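Local structure of proteolytically activated form of PPO4 Tyrosinase (Agaricus bisporus var. bisporus H97, 4OUA) at residues F27-I32 against K117-A122; S47-L52 against F274-W279; L126-W131 against F278-S283; A227-F232 against W300-P305. The protein catalyses the o-hydroxylation of monophenols and the oxidation of o-diphenols to reactive o-quinones at a copper centre, probably starting melanin synthesis. All coordinates share one frame; numbering follows the deposited sequence.

Contact 1. Residues F27-I32 against K117-A122; sequences FFTLYI and KEWAQA. With TEW (6-tungstotellurate(VI)), chain G.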
# COMPACT_ATOMS: atom_id res chain seq x y z
N PHE A 27 2.93 -18.62 2.69
CA PHE A 27 2.85 -17.17 2.50
C PHE A 27 2.40 -16.44 3.76
O PHE A 27 2.96 -15.41 4.13
CB PHE A 27 1.91 -16.83 1.34
CG PHE A 27 2.52 -17.02 -0.02
CD1 PHE A 27 3.89 -16.91 -0.20
CD2 PHE A 27 1.72 -17.31 -1.11
CE1 PHE A 27 4.45 -17.08 -1.46
CE2 PHE A 27 2.28 -17.48 -2.37
CZ PHE A 27 3.65 -17.37 -2.54
N PHE A 28 1.38 -16.97 4.42
CA PHE A 28 0.82 -16.33 5.60
C PHE A 28 1.80 -16.37 6.76
O PHE A 28 1.97 -15.38 7.47
CB PHE A 28 -0.51 -16.99 5.99
CG PHE A 28 -1.23 -16.28 7.10
CD1 PHE A 28 -1.77 -15.02 6.90
CD2 PHE A 28 -1.37 -16.87 8.34
CE1 PHE A 28 -2.44 -14.37 7.91
CE2 PHE A 28 -2.04 -16.22 9.37
CZ PHE A 28 -2.57 -14.97 9.15
N THR A 29 2.43 -17.53 6.96
CA THR A 29 3.43 -17.68 8.02
C THR A 29 4.61 -16.74 7.81
O THR A 29 5.07 -16.10 8.75
CB THR A 29 3.96 -19.13 8.08
OG1 THR A 29 2.93 -20.00 8.56
CG2 THR A 29 5.16 -19.21 9.01
N LEU A 30 5.09 -16.67 6.57
CA LEU A 30 6.23 -15.82 6.25
C LEU A 30 5.89 -14.35 6.43
O LEU A 30 6.73 -13.55 6.83
CB LEU A 30 6.71 -16.08 4.82
CG LEU A 30 7.48 -17.38 4.59
CD1 LEU A 30 7.92 -17.49 3.13
CD2 LEU A 30 8.68 -17.47 5.52
N TYR A 31 4.64 -14.00 6.13
CA TYR A 31 4.19 -12.62 6.23
C TYR A 31 4.07 -12.18 7.69
O TYR A 31 4.48 -11.08 8.06
CB TYR A 31 2.85 -12.44 5.51
CG TYR A 31 2.45 -10.99 5.32
CD1 TYR A 31 3.00 -10.23 4.29
CD2 TYR A 31 1.53 -10.39 6.16
CE1 TYR A 31 2.64 -8.91 4.11
CE2 TYR A 31 1.16 -9.06 5.99
CZ TYR A 31 1.72 -8.33 4.96
OH TYR A 31 1.36 -7.01 4.78
N ILE A 32 3.52 -13.06 8.52
CA ILE A 32 3.36 -12.77 9.95
C ILE A 32 4.71 -12.69 10.65
O ILE A 32 4.90 -11.87 11.55
CB ILE A 32 2.50 -13.85 10.64
CG1 ILE A 32 1.12 -13.93 9.99
CG2 ILE A 32 2.38 -13.55 12.13
CD1 ILE A 32 0.31 -12.66 10.09
N LYS A 117 13.97 -25.59 1.61
CA LYS A 117 13.86 -25.13 0.22
C LYS A 117 12.50 -24.51 -0.06
O LYS A 117 12.41 -23.41 -0.60
CB LYS A 117 14.13 -26.28 -0.75
CG LYS A 117 15.60 -26.54 -1.03
CD LYS A 117 15.79 -27.82 -1.82
CE LYS A 117 14.90 -27.84 -3.06
NZ LYS A 117 14.96 -29.15 -3.76
N GLU A 118 11.44 -25.23 0.30
CA GLU A 118 10.08 -24.77 0.03
C GLU A 118 9.77 -23.47 0.78
O GLU A 118 9.02 -22.63 0.28
CB GLU A 118 9.06 -25.84 0.41
CG GLU A 118 8.87 -26.91 -0.66
CD GLU A 118 7.72 -27.85 -0.35
OE1 GLU A 118 7.29 -27.91 0.82
OE2 GLU A 118 7.24 -28.52 -1.29
N TRP A 119 10.36 -23.30 1.96
CA TRP A 119 10.23 -22.04 2.68
C TRP A 119 11.08 -20.97 2.02
O TRP A 119 10.73 -19.79 2.02
CB TRP A 119 10.62 -22.21 4.15
CG TRP A 119 9.59 -22.96 4.95
CD1 TRP A 119 9.66 -24.25 5.37
CD2 TRP A 119 8.33 -22.45 5.40
NE1 TRP A 119 8.52 -24.58 6.07
CE2 TRP A 119 7.69 -23.49 6.10
CE3 TRP A 119 7.69 -21.22 5.29
CZ2 TRP A 119 6.43 -23.34 6.68
CZ3 TRP A 119 6.44 -21.07 5.87
CH2 TRP A 119 5.83 -22.12 6.56
N ALA A 120 12.20 -21.39 1.44
CA ALA A 120 13.07 -20.47 0.72
C ALA A 120 12.41 -20.02 -0.58
O ALA A 120 12.53 -18.86 -0.98
CB ALA A 120 14.41 -21.12 0.44
N GLN A 121 11.71 -20.94 -1.23
CA GLN A 121 11.02 -20.64 -2.48
C GLN A 121 9.79 -19.78 -2.23
O GLN A 121 9.47 -18.89 -3.03
CB GLN A 121 10.63 -21.93 -3.20
CG GLN A 121 9.93 -21.70 -4.54
CD GLN A 121 10.83 -21.00 -5.54
OE1 GLN A 121 11.76 -21.60 -6.08
NE2 GLN A 121 10.55 -19.73 -5.80
N ALA A 122 9.10 -20.05 -1.13
CA ALA A 122 7.91 -19.29 -0.76
C ALA A 122 8.26 -17.83 -0.51
O ALA A 122 7.51 -16.93 -0.88
CB ALA A 122 7.24 -19.90 0.46
O1 TEW G . 10.52 -31.74 3.19
O2 TEW G . 12.37 -33.54 3.32
O3 TEW G . 9.96 -33.75 1.71
O4 TEW G . 10.88 -33.40 5.35
O5 TEW G . 10.38 -35.63 3.64
O6 TEW G . 8.51 -33.67 4.08
O7 TEW G . 11.86 -31.94 0.99
O8 TEW G . 8.02 -31.73 1.76
O9 TEW G . 9.39 -32.30 -0.56
O10 TEW G . 10.09 -30.08 0.97
O11 TEW G . 14.29 -31.71 2.51
O12 TEW G . 12.54 -29.82 2.35
O13 TEW G . 12.83 -31.31 4.65
O14 TEW G . 14.61 -33.05 4.97
O15 TEW G . 13.00 -35.13 5.72
O16 TEW G . 12.84 -32.79 7.15
O17 TEW G . 13.75 -30.10 0.14
O18 TEW G . 11.81 -28.04 0.18
O19 TEW G . 11.55 -30.28 -1.40
O20 TEW G . 14.93 -29.53 3.67
O21 TEW G . 14.70 -27.94 1.60
O22 TEW G . 16.31 -30.13 1.24
O23 TEW G . 16.71 -31.56 4.14
O31 TEW G . 15.18 -30.59 6.22
TE1 TEW G . 12.40 -31.68 2.82
W1 TEW G . 10.15 -33.91 3.63
W2 TEW G . 9.62 -31.95 1.11
W3 TEW G . 12.83 -33.43 5.54
W4 TEW G . 11.82 -29.76 0.23
W5 TEW G . 14.74 -29.66 1.75
W6 TEW G . 15.07 -31.21 4.61
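Helix 27-32, part of helix 25-39, and helix 117-122 cross at -72° with their segment axes 10.4 Å apart, and the backbones come nearest where Phe27 faces Ala122. The small methyl of Ala122 suits this crossing: it points at the other helix and takes the CD1 branch of Leu30, 3.7 Å from Ala122 CB. The other branch of Leu30 goes to the indole of Trp119, with CD2 3.9 Å from CE3, while Leu30 CG lies in the ring plane at the edge. The side chains of Trp119 and Thr29 cross at about a right angle, with Trp119 CH2 3.8 Å from Thr29 CB. With OG1 beside its backbone N (chi1 -69°), Thr29 turns its hydroxyl to Glu25 O and Thr152 N, so its carbon side is what the indole meets. Phe27 brings the CE1 corner of its ring, edge first and in plane, to the carbonyl oxygen of Ala122. Phe112 stacks on Trp119, and Lys26 adds a cation-pi contact. At the start of helix 116-125 the backbone N of Glu118 donates to O18 of the 6-tungstotellurate at 2.8 Å; the positive end of the helix dipole probably favours the polyanion there. The two helices are thus joined by apolar packing and by shape, while Thr29 OG1 and the backbone N-H of Glu118 have their partners elsewhere.

Contact 2. Residues S47-L52 against F274-W279; sequences SSFFQL and FDPIFW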
# COMPACT_ATOMS: atom_id res chain seq x y z
N SER A 47 15.54 0.07 7.02
CA SER A 47 14.77 -1.07 6.54
C SER A 47 13.79 -1.58 7.60
O SER A 47 13.38 -2.74 7.57
CB SER A 47 15.71 -2.21 6.12
OG SER A 47 16.44 -2.70 7.24
N SER A 48 13.42 -0.70 8.52
CA SER A 48 12.45 -1.06 9.56
C SER A 48 11.06 -0.58 9.19
O SER A 48 10.91 0.33 8.36
CB SER A 48 12.87 -0.48 10.92
OG SER A 48 12.68 0.92 10.97
N PHE A 49 10.05 -1.18 9.80
CA PHE A 49 8.66 -0.82 9.55
C PHE A 49 8.40 0.66 9.81
O PHE A 49 7.61 1.29 9.11
CB PHE A 49 7.73 -1.67 10.43
CG PHE A 49 6.27 -1.37 10.24
CD1 PHE A 49 5.63 -0.42 11.01
CD2 PHE A 49 5.54 -2.05 9.28
CE1 PHE A 49 4.28 -0.16 10.84
CE2 PHE A 49 4.20 -1.79 9.10
CZ PHE A 49 3.57 -0.84 9.88
N PHE A 50 9.08 1.22 10.80
CA PHE A 50 8.87 2.61 11.19
C PHE A 50 9.37 3.58 10.12
O PHE A 50 8.66 4.51 9.74
CB PHE A 50 9.56 2.91 12.52
CG PHE A 50 9.34 4.31 13.01
CD1 PHE A 50 8.20 4.64 13.72
CD2 PHE A 50 10.28 5.29 12.76
CE1 PHE A 50 8.00 5.93 14.16
CE2 PHE A 50 10.09 6.59 13.21
CZ PHE A 50 8.94 6.91 13.91
N GLN A 51 10.60 3.37 9.66
CA GLN A 51 11.18 4.25 8.65
C GLN A 51 10.50 4.09 7.30
O GLN A 51 10.39 5.04 6.53
CB GLN A 51 12.69 3.99 8.52
CG GLN A 51 13.51 4.55 9.66
CD GLN A 51 13.43 6.07 9.75
OE1 GLN A 51 13.67 6.77 8.77
NE2 GLN A 51 13.07 6.57 10.93
N LEU A 52 10.04 2.87 7.02
CA LEU A 52 9.34 2.59 5.77
C LEU A 52 7.99 3.30 5.73
O LEU A 52 7.64 3.93 4.73
CB LEU A 52 9.15 1.08 5.59
CG LEU A 52 10.41 0.28 5.28
CD1 LEU A 52 10.10 -1.21 5.21
CD2 LEU A 52 11.05 0.75 3.98
N PHE A 274 1.59 4.13 9.16
CA PHE A 274 1.99 3.32 10.31
C PHE A 274 1.03 2.17 10.59
O PHE A 274 1.40 1.20 11.25
CB PHE A 274 2.13 4.21 11.55
CG PHE A 274 3.26 5.19 11.48
CD1 PHE A 274 4.57 4.77 11.72
CD2 PHE A 274 3.04 6.52 11.17
CE1 PHE A 274 5.62 5.67 11.65
CE2 PHE A 274 4.08 7.42 11.10
CZ PHE A 274 5.38 6.99 11.34
N ASP A 275 -0.20 2.28 10.10
CA ASP A 275 -1.16 1.20 10.24
C ASP A 275 -0.88 0.12 9.19
O ASP A 275 -0.92 0.40 7.99
CB ASP A 275 -2.60 1.73 10.11
CG ASP A 275 -3.64 0.72 10.57
OD1 ASP A 275 -3.48 -0.49 10.31
OD2 ASP A 275 -4.63 1.15 11.19
N PRO A 276 -0.61 -1.11 9.64
CA PRO A 276 -0.25 -2.24 8.78
C PRO A 276 -1.23 -2.48 7.63
O PRO A 276 -0.84 -3.01 6.59
CB PRO A 276 -0.26 -3.43 9.75
CG PRO A 276 0.07 -2.82 11.07
CD PRO A 276 -0.59 -1.48 11.07
N ILE A 277 -2.50 -2.10 7.82
CA ILE A 277 -3.50 -2.33 6.79
C ILE A 277 -3.34 -1.35 5.63
O ILE A 277 -3.96 -1.49 4.58
CB ILE A 277 -4.93 -2.22 7.36
CG1 ILE A 277 -5.93 -2.95 6.45
CG2 ILE A 277 -5.32 -0.76 7.53
CD1 ILE A 277 -7.35 -2.91 6.95
N PHE A 278 -2.50 -0.34 5.85
CA PHE A 278 -2.22 0.68 4.84
C PHE A 278 -1.64 0.07 3.57
O PHE A 278 -1.92 0.54 2.46
CB PHE A 278 -1.26 1.73 5.41
CG PHE A 278 -0.75 2.71 4.39
CD1 PHE A 278 -1.42 3.90 4.14
CD2 PHE A 278 0.42 2.45 3.69
CE1 PHE A 278 -0.94 4.80 3.21
CE2 PHE A 278 0.90 3.35 2.75
CZ PHE A 278 0.22 4.53 2.52
N TRP A 279 -0.85 -0.98 3.73
CA TRP A 279 -0.14 -1.59 2.61
C TRP A 279 -1.03 -2.53 1.80
O TRP A 279 -0.86 -2.66 0.59
CB TRP A 279 1.09 -2.34 3.13
CG TRP A 279 1.99 -1.46 3.95
CD1 TRP A 279 2.08 -1.43 5.31
CD2 TRP A 279 2.90 -0.48 3.46
NE1 TRP A 279 3.01 -0.49 5.70
CE2 TRP A 279 3.53 0.11 4.58
CE3 TRP A 279 3.26 -0.03 2.18
CZ2 TRP A 279 4.49 1.11 4.46
CZ3 TRP A 279 4.21 0.97 2.07
CH2 TRP A 279 4.82 1.53 3.20
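Phe49 and Trp279 meet in the aromatic core beside the two-copper site of the tyrosinase fold, where the short helix 49-54 abuts the turn leading into helix 277-295. Phe49 has CG anti to its backbone N (chi1 -179°), which carries the ring outward between the turn and the indole. Its CE1 edge meets the carbonyl oxygen of Phe274 in plane, 3.2 Å away, and CZ lies 4.2 Å from Pro276 CG. CE2 comes within 3.8 Å of Trp279 NE1, the two rings inclined at 73°. An alanine in place of Phe49 would probably open a gap between helix 49-54 and the turn, and the indole of Trp279 would lose one of the groups that limit its tilt. Alongside, Phe50 and Phe274 cross obliquely, with Phe50 CD1 3.5 Å from Phe274 CE1 and the planes 43° apart. Asp275 faces away from this packing: its OD1 accepts from Ile277 N at 3.1 Å, capping the turn into the helix, and also forms a salt bridge with Arg191. Tyr97 stacks on Trp279 and Tyr93 meets it edge-to-face, so the indole is held by aromatic groups from helix 86-109 as well. The Trp279 side chain is about 6 Å from those of the copper ligands His56 and His282. Flat, largely apolar groups suit this place: they fill it by ring contact, and the charge of Asp275 is matched by Arg191, outside the ring packing.

Contact 3. Residues L126-W131 against F278-S283; sequences LRQPYW and FWLHHS. With CU1 (copper (I) ion), chain D.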
# COMPACT_ATOMS: atom_id res chain seq x y z
N LEU A 126 7.04 -14.55 -2.41
CA LEU A 126 6.27 -13.68 -1.52
C LEU A 126 6.11 -12.27 -2.08
O LEU A 126 7.08 -11.62 -2.46
CB LEU A 126 6.91 -13.62 -0.14
CG LEU A 126 6.14 -12.77 0.88
CD1 LEU A 126 4.72 -13.29 1.04
CD2 LEU A 126 6.86 -12.76 2.22
N ARG A 127 4.86 -11.81 -2.14
CA ARG A 127 4.54 -10.47 -2.61
C ARG A 127 3.47 -9.86 -1.72
O ARG A 127 2.76 -10.57 -1.01
CB ARG A 127 4.07 -10.50 -4.07
CG ARG A 127 5.08 -11.06 -5.05
CD ARG A 127 6.28 -10.14 -5.21
NE ARG A 127 7.15 -10.57 -6.30
CZ ARG A 127 8.10 -11.49 -6.18
NH1 ARG A 127 8.29 -12.10 -5.02
NH2 ARG A 127 8.85 -11.82 -7.23
N GLN A 128 3.34 -8.54 -1.77
CA GLN A 128 2.35 -7.85 -0.94
C GLN A 128 0.92 -8.10 -1.43
O GLN A 128 0.55 -7.67 -2.52
CB GLN A 128 2.63 -6.34 -0.91
CG GLN A 128 1.60 -5.54 -0.13
CD GLN A 128 1.49 -5.97 1.32
OE1 GLN A 128 0.40 -6.20 1.83
NE2 GLN A 128 2.63 -6.08 1.99
N PRO A 129 0.12 -8.81 -0.62
CA PRO A 129 -1.28 -9.10 -0.95
C PRO A 129 -2.12 -7.82 -1.01
O PRO A 129 -1.75 -6.83 -0.39
CB PRO A 129 -1.73 -10.00 0.20
CG PRO A 129 -0.84 -9.63 1.33
CD PRO A 129 0.49 -9.33 0.70
N TYR A 130 -3.22 -7.86 -1.75
CA TYR A 130 -4.06 -6.68 -1.89
C TYR A 130 -5.44 -6.89 -1.27
O TYR A 130 -5.96 -8.01 -1.24
CB TYR A 130 -4.20 -6.28 -3.36
CG TYR A 130 -4.90 -7.31 -4.23
CD1 TYR A 130 -6.28 -7.37 -4.30
CD2 TYR A 130 -4.17 -8.22 -4.99
CE1 TYR A 130 -6.92 -8.31 -5.09
CE2 TYR A 130 -4.80 -9.16 -5.78
CZ TYR A 130 -6.17 -9.20 -5.83
OH TYR A 130 -6.80 -10.13 -6.62
N TRP A 131 -6.02 -5.80 -0.78
CA TRP A 131 -7.33 -5.81 -0.15
C TRP A 131 -8.40 -5.34 -1.13
O TRP A 131 -8.59 -4.14 -1.32
CB TRP A 131 -7.30 -4.93 1.10
CG TRP A 131 -8.60 -4.81 1.83
CD1 TRP A 131 -9.67 -5.65 1.76
CD2 TRP A 131 -8.96 -3.78 2.76
NE1 TRP A 131 -10.68 -5.20 2.58
CE2 TRP A 131 -10.27 -4.06 3.20
CE3 TRP A 131 -8.31 -2.65 3.25
CZ2 TRP A 131 -10.93 -3.24 4.12
CZ3 TRP A 131 -8.97 -1.84 4.16
CH2 TRP A 131 -10.26 -2.15 4.58
N PHE A 278 -2.50 -0.34 5.85
CA PHE A 278 -2.22 0.68 4.84
C PHE A 278 -1.64 0.07 3.57
O PHE A 278 -1.92 0.54 2.46
CB PHE A 278 -1.26 1.73 5.41
CG PHE A 278 -0.75 2.71 4.39
CD1 PHE A 278 -1.42 3.90 4.14
CD2 PHE A 278 0.42 2.45 3.69
CE1 PHE A 278 -0.94 4.80 3.21
CE2 PHE A 278 0.90 3.35 2.75
CZ PHE A 278 0.22 4.53 2.52
N TRP A 279 -0.85 -0.98 3.73
CA TRP A 279 -0.14 -1.59 2.61
C TRP A 279 -1.03 -2.53 1.80
O TRP A 279 -0.86 -2.66 0.59
CB TRP A 279 1.09 -2.34 3.13
CG TRP A 279 1.99 -1.46 3.95
CD1 TRP A 279 2.08 -1.43 5.31
CD2 TRP A 279 2.90 -0.48 3.46
NE1 TRP A 279 3.01 -0.49 5.70
CE2 TRP A 279 3.53 0.11 4.58
CE3 TRP A 279 3.26 -0.03 2.18
CZ2 TRP A 279 4.49 1.11 4.46
CZ3 TRP A 279 4.21 0.97 2.07
CH2 TRP A 279 4.82 1.53 3.20
N LEU A 280 -1.97 -3.17 2.50
CA LEU A 280 -2.92 -4.04 1.82
C LEU A 280 -3.87 -3.20 0.96
O LEU A 280 -4.32 -3.63 -0.11
CB LEU A 280 -3.72 -4.87 2.82
CG LEU A 280 -2.97 -6.04 3.47
CD1 LEU A 280 -1.93 -5.52 4.45
CD2 LEU A 280 -3.93 -6.99 4.16
N HIS A 281 -4.12 -1.95 1.46
CA HIS A 281 -4.94 -0.99 0.75
C HIS A 281 -4.28 -0.55 -0.55
O HIS A 281 -4.83 -0.72 -1.64
CB HIS A 281 -5.22 0.24 1.62
CG HIS A 281 -6.08 1.27 0.96
ND1 HIS A 281 -6.00 2.62 1.26
CD2 HIS A 281 -7.04 1.16 0.01
CE1 HIS A 281 -6.87 3.28 0.53
NE2 HIS A 281 -7.51 2.42 -0.24
N HIS A 282 -3.09 0.02 -0.43
CA HIS A 282 -2.40 0.61 -1.57
C HIS A 282 -1.80 -0.44 -2.50
O HIS A 282 -1.36 -0.12 -3.60
CB HIS A 282 -1.31 1.57 -1.08
CG HIS A 282 -1.85 2.89 -0.65
ND1 HIS A 282 -1.86 4.00 -1.48
CD2 HIS A 282 -2.40 3.29 0.52
CE1 HIS A 282 -2.40 5.02 -0.83
NE2 HIS A 282 -2.74 4.62 0.38
N SER A 283 -1.80 -1.74 -2.06
CA SER A 283 -1.47 -2.83 -2.97
C SER A 283 -2.64 -3.03 -3.93
O SER A 283 -2.45 -3.35 -5.11
CB SER A 283 -1.18 -4.13 -2.22
OG SER A 283 -1.05 -5.22 -3.11
CU CU1 D . -3.54 6.29 1.04
O HOH W 1 -2.30 8.19 1.13
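Leu280 O is approached by two neighbouring residues of the loop: Trp131 N donates to it at 2.8 Å with an N-H...O angle of 150°, and Tyr130 CA adds a CH...O contact at 3.5 Å. A second bond lies one turn further along the helix, where Ser283 OG donates to Gln128 O at 3.0 Å; its hydroxyl, anti to the backbone N, is directed at the loop. A serine is small enough here for the loop to run close against the helix. The side chain of Gln128 bends at chi2 (59°), laying CG 3.8 Å from Ser283 CB and its amide across Leu280 and the CB of Trp279. An alanine in place of Gln128 would probably leave a gap against the side chains of Trp279, Leu280 and Ser283, although the backbone acceptor would remain. Helix 277-295 belongs to the helical bundle that holds the type-3 copper pair, and while one side of it takes the loop, His282 points away to bind copper through NE2 at 2.0 Å. His250 and His254 bind the same ion, with a water at 2.3 Å. Phe278 turns a face to the His282 ring, whose CD2 stands 3.4 Å above the plane toward the rim. Back at the loop, Trp131 CB packs 4.0 Å from Leu280 CB, while the ring of Tyr130 leads off toward Asn284 and Arg287, further along the same helix.

Contact 4. Residues A227-F232 against W300-P305; sequences ANWEAF and WVTQGP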
# COMPACT_ATOMS: atom_id res chain seq x y z
N ALA A 227 -10.74 8.84 -19.13
CA ALA A 227 -9.95 8.94 -20.36
C ALA A 227 -8.68 9.75 -20.14
O ALA A 227 -7.60 9.35 -20.57
CB ALA A 227 -10.79 9.54 -21.47
N ASN A 228 -8.82 10.90 -19.49
CA ASN A 228 -7.67 11.77 -19.23
C ASN A 228 -7.02 11.46 -17.89
O ASN A 228 -7.68 10.99 -16.96
CB ASN A 228 -8.09 13.24 -19.28
CG ASN A 228 -9.08 13.61 -18.19
OD1 ASN A 228 -9.95 12.82 -17.82
ND2 ASN A 228 -8.95 14.82 -17.66
N TRP A 229 -5.72 11.73 -17.80
CA TRP A 229 -4.93 11.39 -16.62
C TRP A 229 -5.21 12.30 -15.43
O TRP A 229 -5.15 11.88 -14.28
CB TRP A 229 -3.44 11.42 -16.96
CG TRP A 229 -2.54 11.14 -15.80
CD1 TRP A 229 -1.92 12.05 -15.00
CD2 TRP A 229 -2.15 9.85 -15.31
NE1 TRP A 229 -1.18 11.41 -14.04
CE2 TRP A 229 -1.30 10.06 -14.21
CE3 TRP A 229 -2.44 8.54 -15.70
CZ2 TRP A 229 -0.74 9.01 -13.49
CZ3 TRP A 229 -1.88 7.49 -14.99
CH2 TRP A 229 -1.04 7.73 -13.90
N GLU A 230 -5.52 13.56 -15.72
CA GLU A 230 -5.75 14.55 -14.66
C GLU A 230 -6.93 14.17 -13.78
O GLU A 230 -6.85 14.25 -12.55
CB GLU A 230 -5.96 15.94 -15.26
CG GLU A 230 -4.87 16.93 -14.91
CD GLU A 230 -4.77 17.21 -13.42
OE1 GLU A 230 -5.78 16.99 -12.71
OE2 GLU A 230 -3.69 17.63 -12.96
N ALA A 231 -8.03 13.75 -14.40
CA ALA A 231 -9.23 13.40 -13.66
C ALA A 231 -9.09 12.04 -12.98
O ALA A 231 -9.88 11.69 -12.10
CB ALA A 231 -10.44 13.40 -14.59
N PHE A 232 -8.09 11.27 -13.38
CA PHE A 232 -7.88 9.93 -12.85
C PHE A 232 -6.81 9.88 -11.77
O PHE A 232 -6.92 9.11 -10.81
CB PHE A 232 -7.52 8.96 -13.98
CG PHE A 232 -6.97 7.65 -13.51
CD1 PHE A 232 -7.81 6.64 -13.08
CD2 PHE A 232 -5.60 7.42 -13.49
CE1 PHE A 232 -7.31 5.43 -12.65
CE2 PHE A 232 -5.09 6.21 -13.05
CZ PHE A 232 -5.95 5.21 -12.63
N TRP A 300 -0.92 7.96 -19.74
CA TRP A 300 -0.06 7.97 -18.56
C TRP A 300 0.04 9.38 -17.96
O TRP A 300 -0.83 10.22 -18.18
CB TRP A 300 1.32 7.42 -18.90
CG TRP A 300 2.04 6.82 -17.72
CD1 TRP A 300 3.28 7.16 -17.26
CD2 TRP A 300 1.56 5.78 -16.86
NE1 TRP A 300 3.60 6.40 -16.16
CE2 TRP A 300 2.57 5.55 -15.89
CE3 TRP A 300 0.38 5.03 -16.80
CZ2 TRP A 300 2.42 4.59 -14.89
CZ3 TRP A 300 0.24 4.09 -15.80
CH2 TRP A 300 1.26 3.87 -14.86
N VAL A 301 1.12 9.62 -17.22
CA VAL A 301 1.29 10.87 -16.48
C VAL A 301 1.31 12.11 -17.38
O VAL A 301 2.02 12.14 -18.38
CB VAL A 301 2.59 10.86 -15.65
CG1 VAL A 301 2.72 12.14 -14.84
CG2 VAL A 301 2.63 9.63 -14.75
N THR A 302 0.53 13.11 -17.00
CA THR A 302 0.57 14.41 -17.67
C THR A 302 1.07 15.47 -16.70
O THR A 302 1.15 15.23 -15.49
CB THR A 302 -0.82 14.82 -18.21
OG1 THR A 302 -1.70 15.11 -17.12
CG2 THR A 302 -1.41 13.70 -19.06
N GLN A 303 1.39 16.65 -17.23
CA GLN A 303 1.96 17.72 -16.42
C GLN A 303 0.95 18.31 -15.44
O GLN A 303 -0.25 18.39 -15.73
CB GLN A 303 2.52 18.82 -17.32
CG GLN A 303 2.97 20.06 -16.58
CD GLN A 303 3.70 21.04 -17.47
OE1 GLN A 303 4.34 20.64 -18.45
NE2 GLN A 303 3.60 22.32 -17.15
N GLY A 304 1.44 18.73 -14.27
CA GLY A 304 0.60 19.32 -13.25
C GLY A 304 1.41 19.89 -12.10
O GLY A 304 2.55 19.47 -11.88
N PRO A 305 0.84 20.85 -11.37
CA PRO A 305 1.52 21.54 -10.26
C PRO A 305 1.46 20.79 -8.93
O PRO A 305 0.55 19.99 -8.71
CB PRO A 305 0.76 22.86 -10.17
CG PRO A 305 -0.63 22.49 -10.57
CD PRO A 305 -0.49 21.42 -11.63
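In residues 227-232 the first to touch is Trp229, which lies flat under the backbone of Trp300 and Val301 and so packs helix 229-233 against the loop between helix 277-295 and strand 304-305. Its CG is anti to the backbone N (chi1 178°), which extends the indole beneath the loop. Val301 CA stands 3.5 Å from the centroid of the five-membered ring of Trp229, only 10° off the normal, a CH-pi contact over the face. The carbonyl carbon of Trp300 lies over the same ring system, 3.3 Å above its plane and toward the rim. A broad flat side chain suits this place because it can support two successive residues of an irregular loop. At its far end, Trp229 CZ2 touches Val301 CG2 at 3.7 Å, and CZ3 meets Trp300 CE3 at 3.8 Å. The two indoles lie side by side and point the same way, but their planes are inclined at 47°. Thr302 closes the near end, its CG2 methyl 3.7 Å from Trp229 CB. The indole N-H of Trp229 is used by Val84 O and that of Trp300 by Ser338 O, which ties both rings to other loops.

Glu230 follows on the more exposed side. Its CG passes 4.3 Å from Thr302 OG1, and the carboxylate turns to His242, which bonds OE1. Beyond it the loop enters strand 304-305, where Gly304 pairs with Leu319. The contact is mainly apolar: an indole face against backbone, with one CH-pi contact, and ring and methyl packing at its end, with both indole N-H groups and Glu230 OE1 bonded outside the pair.

Contacts 2 and 3 lie nearest the centre of the chain and share Phe278 and Trp279 of helix 277-295; Ile277 of one packs on Trp131 of the other. Contact 2 brings aromatic rings to the start of that helix, whereas contact 3 binds a loop to it by hydrogen bonds from N-H and hydroxyl, close to a copper ligand. Contacts 1 and 4 are both about 20 Å out, on opposite sides of the centre. Contact 1 is nonetheless buried, an apolar helix crossing that touches contact 3 where Tyr31 packs on Leu280. Contact 4, partly buried, covers an indole with loop backbone, with Glu230 and Thr302, both partly exposed, beside it.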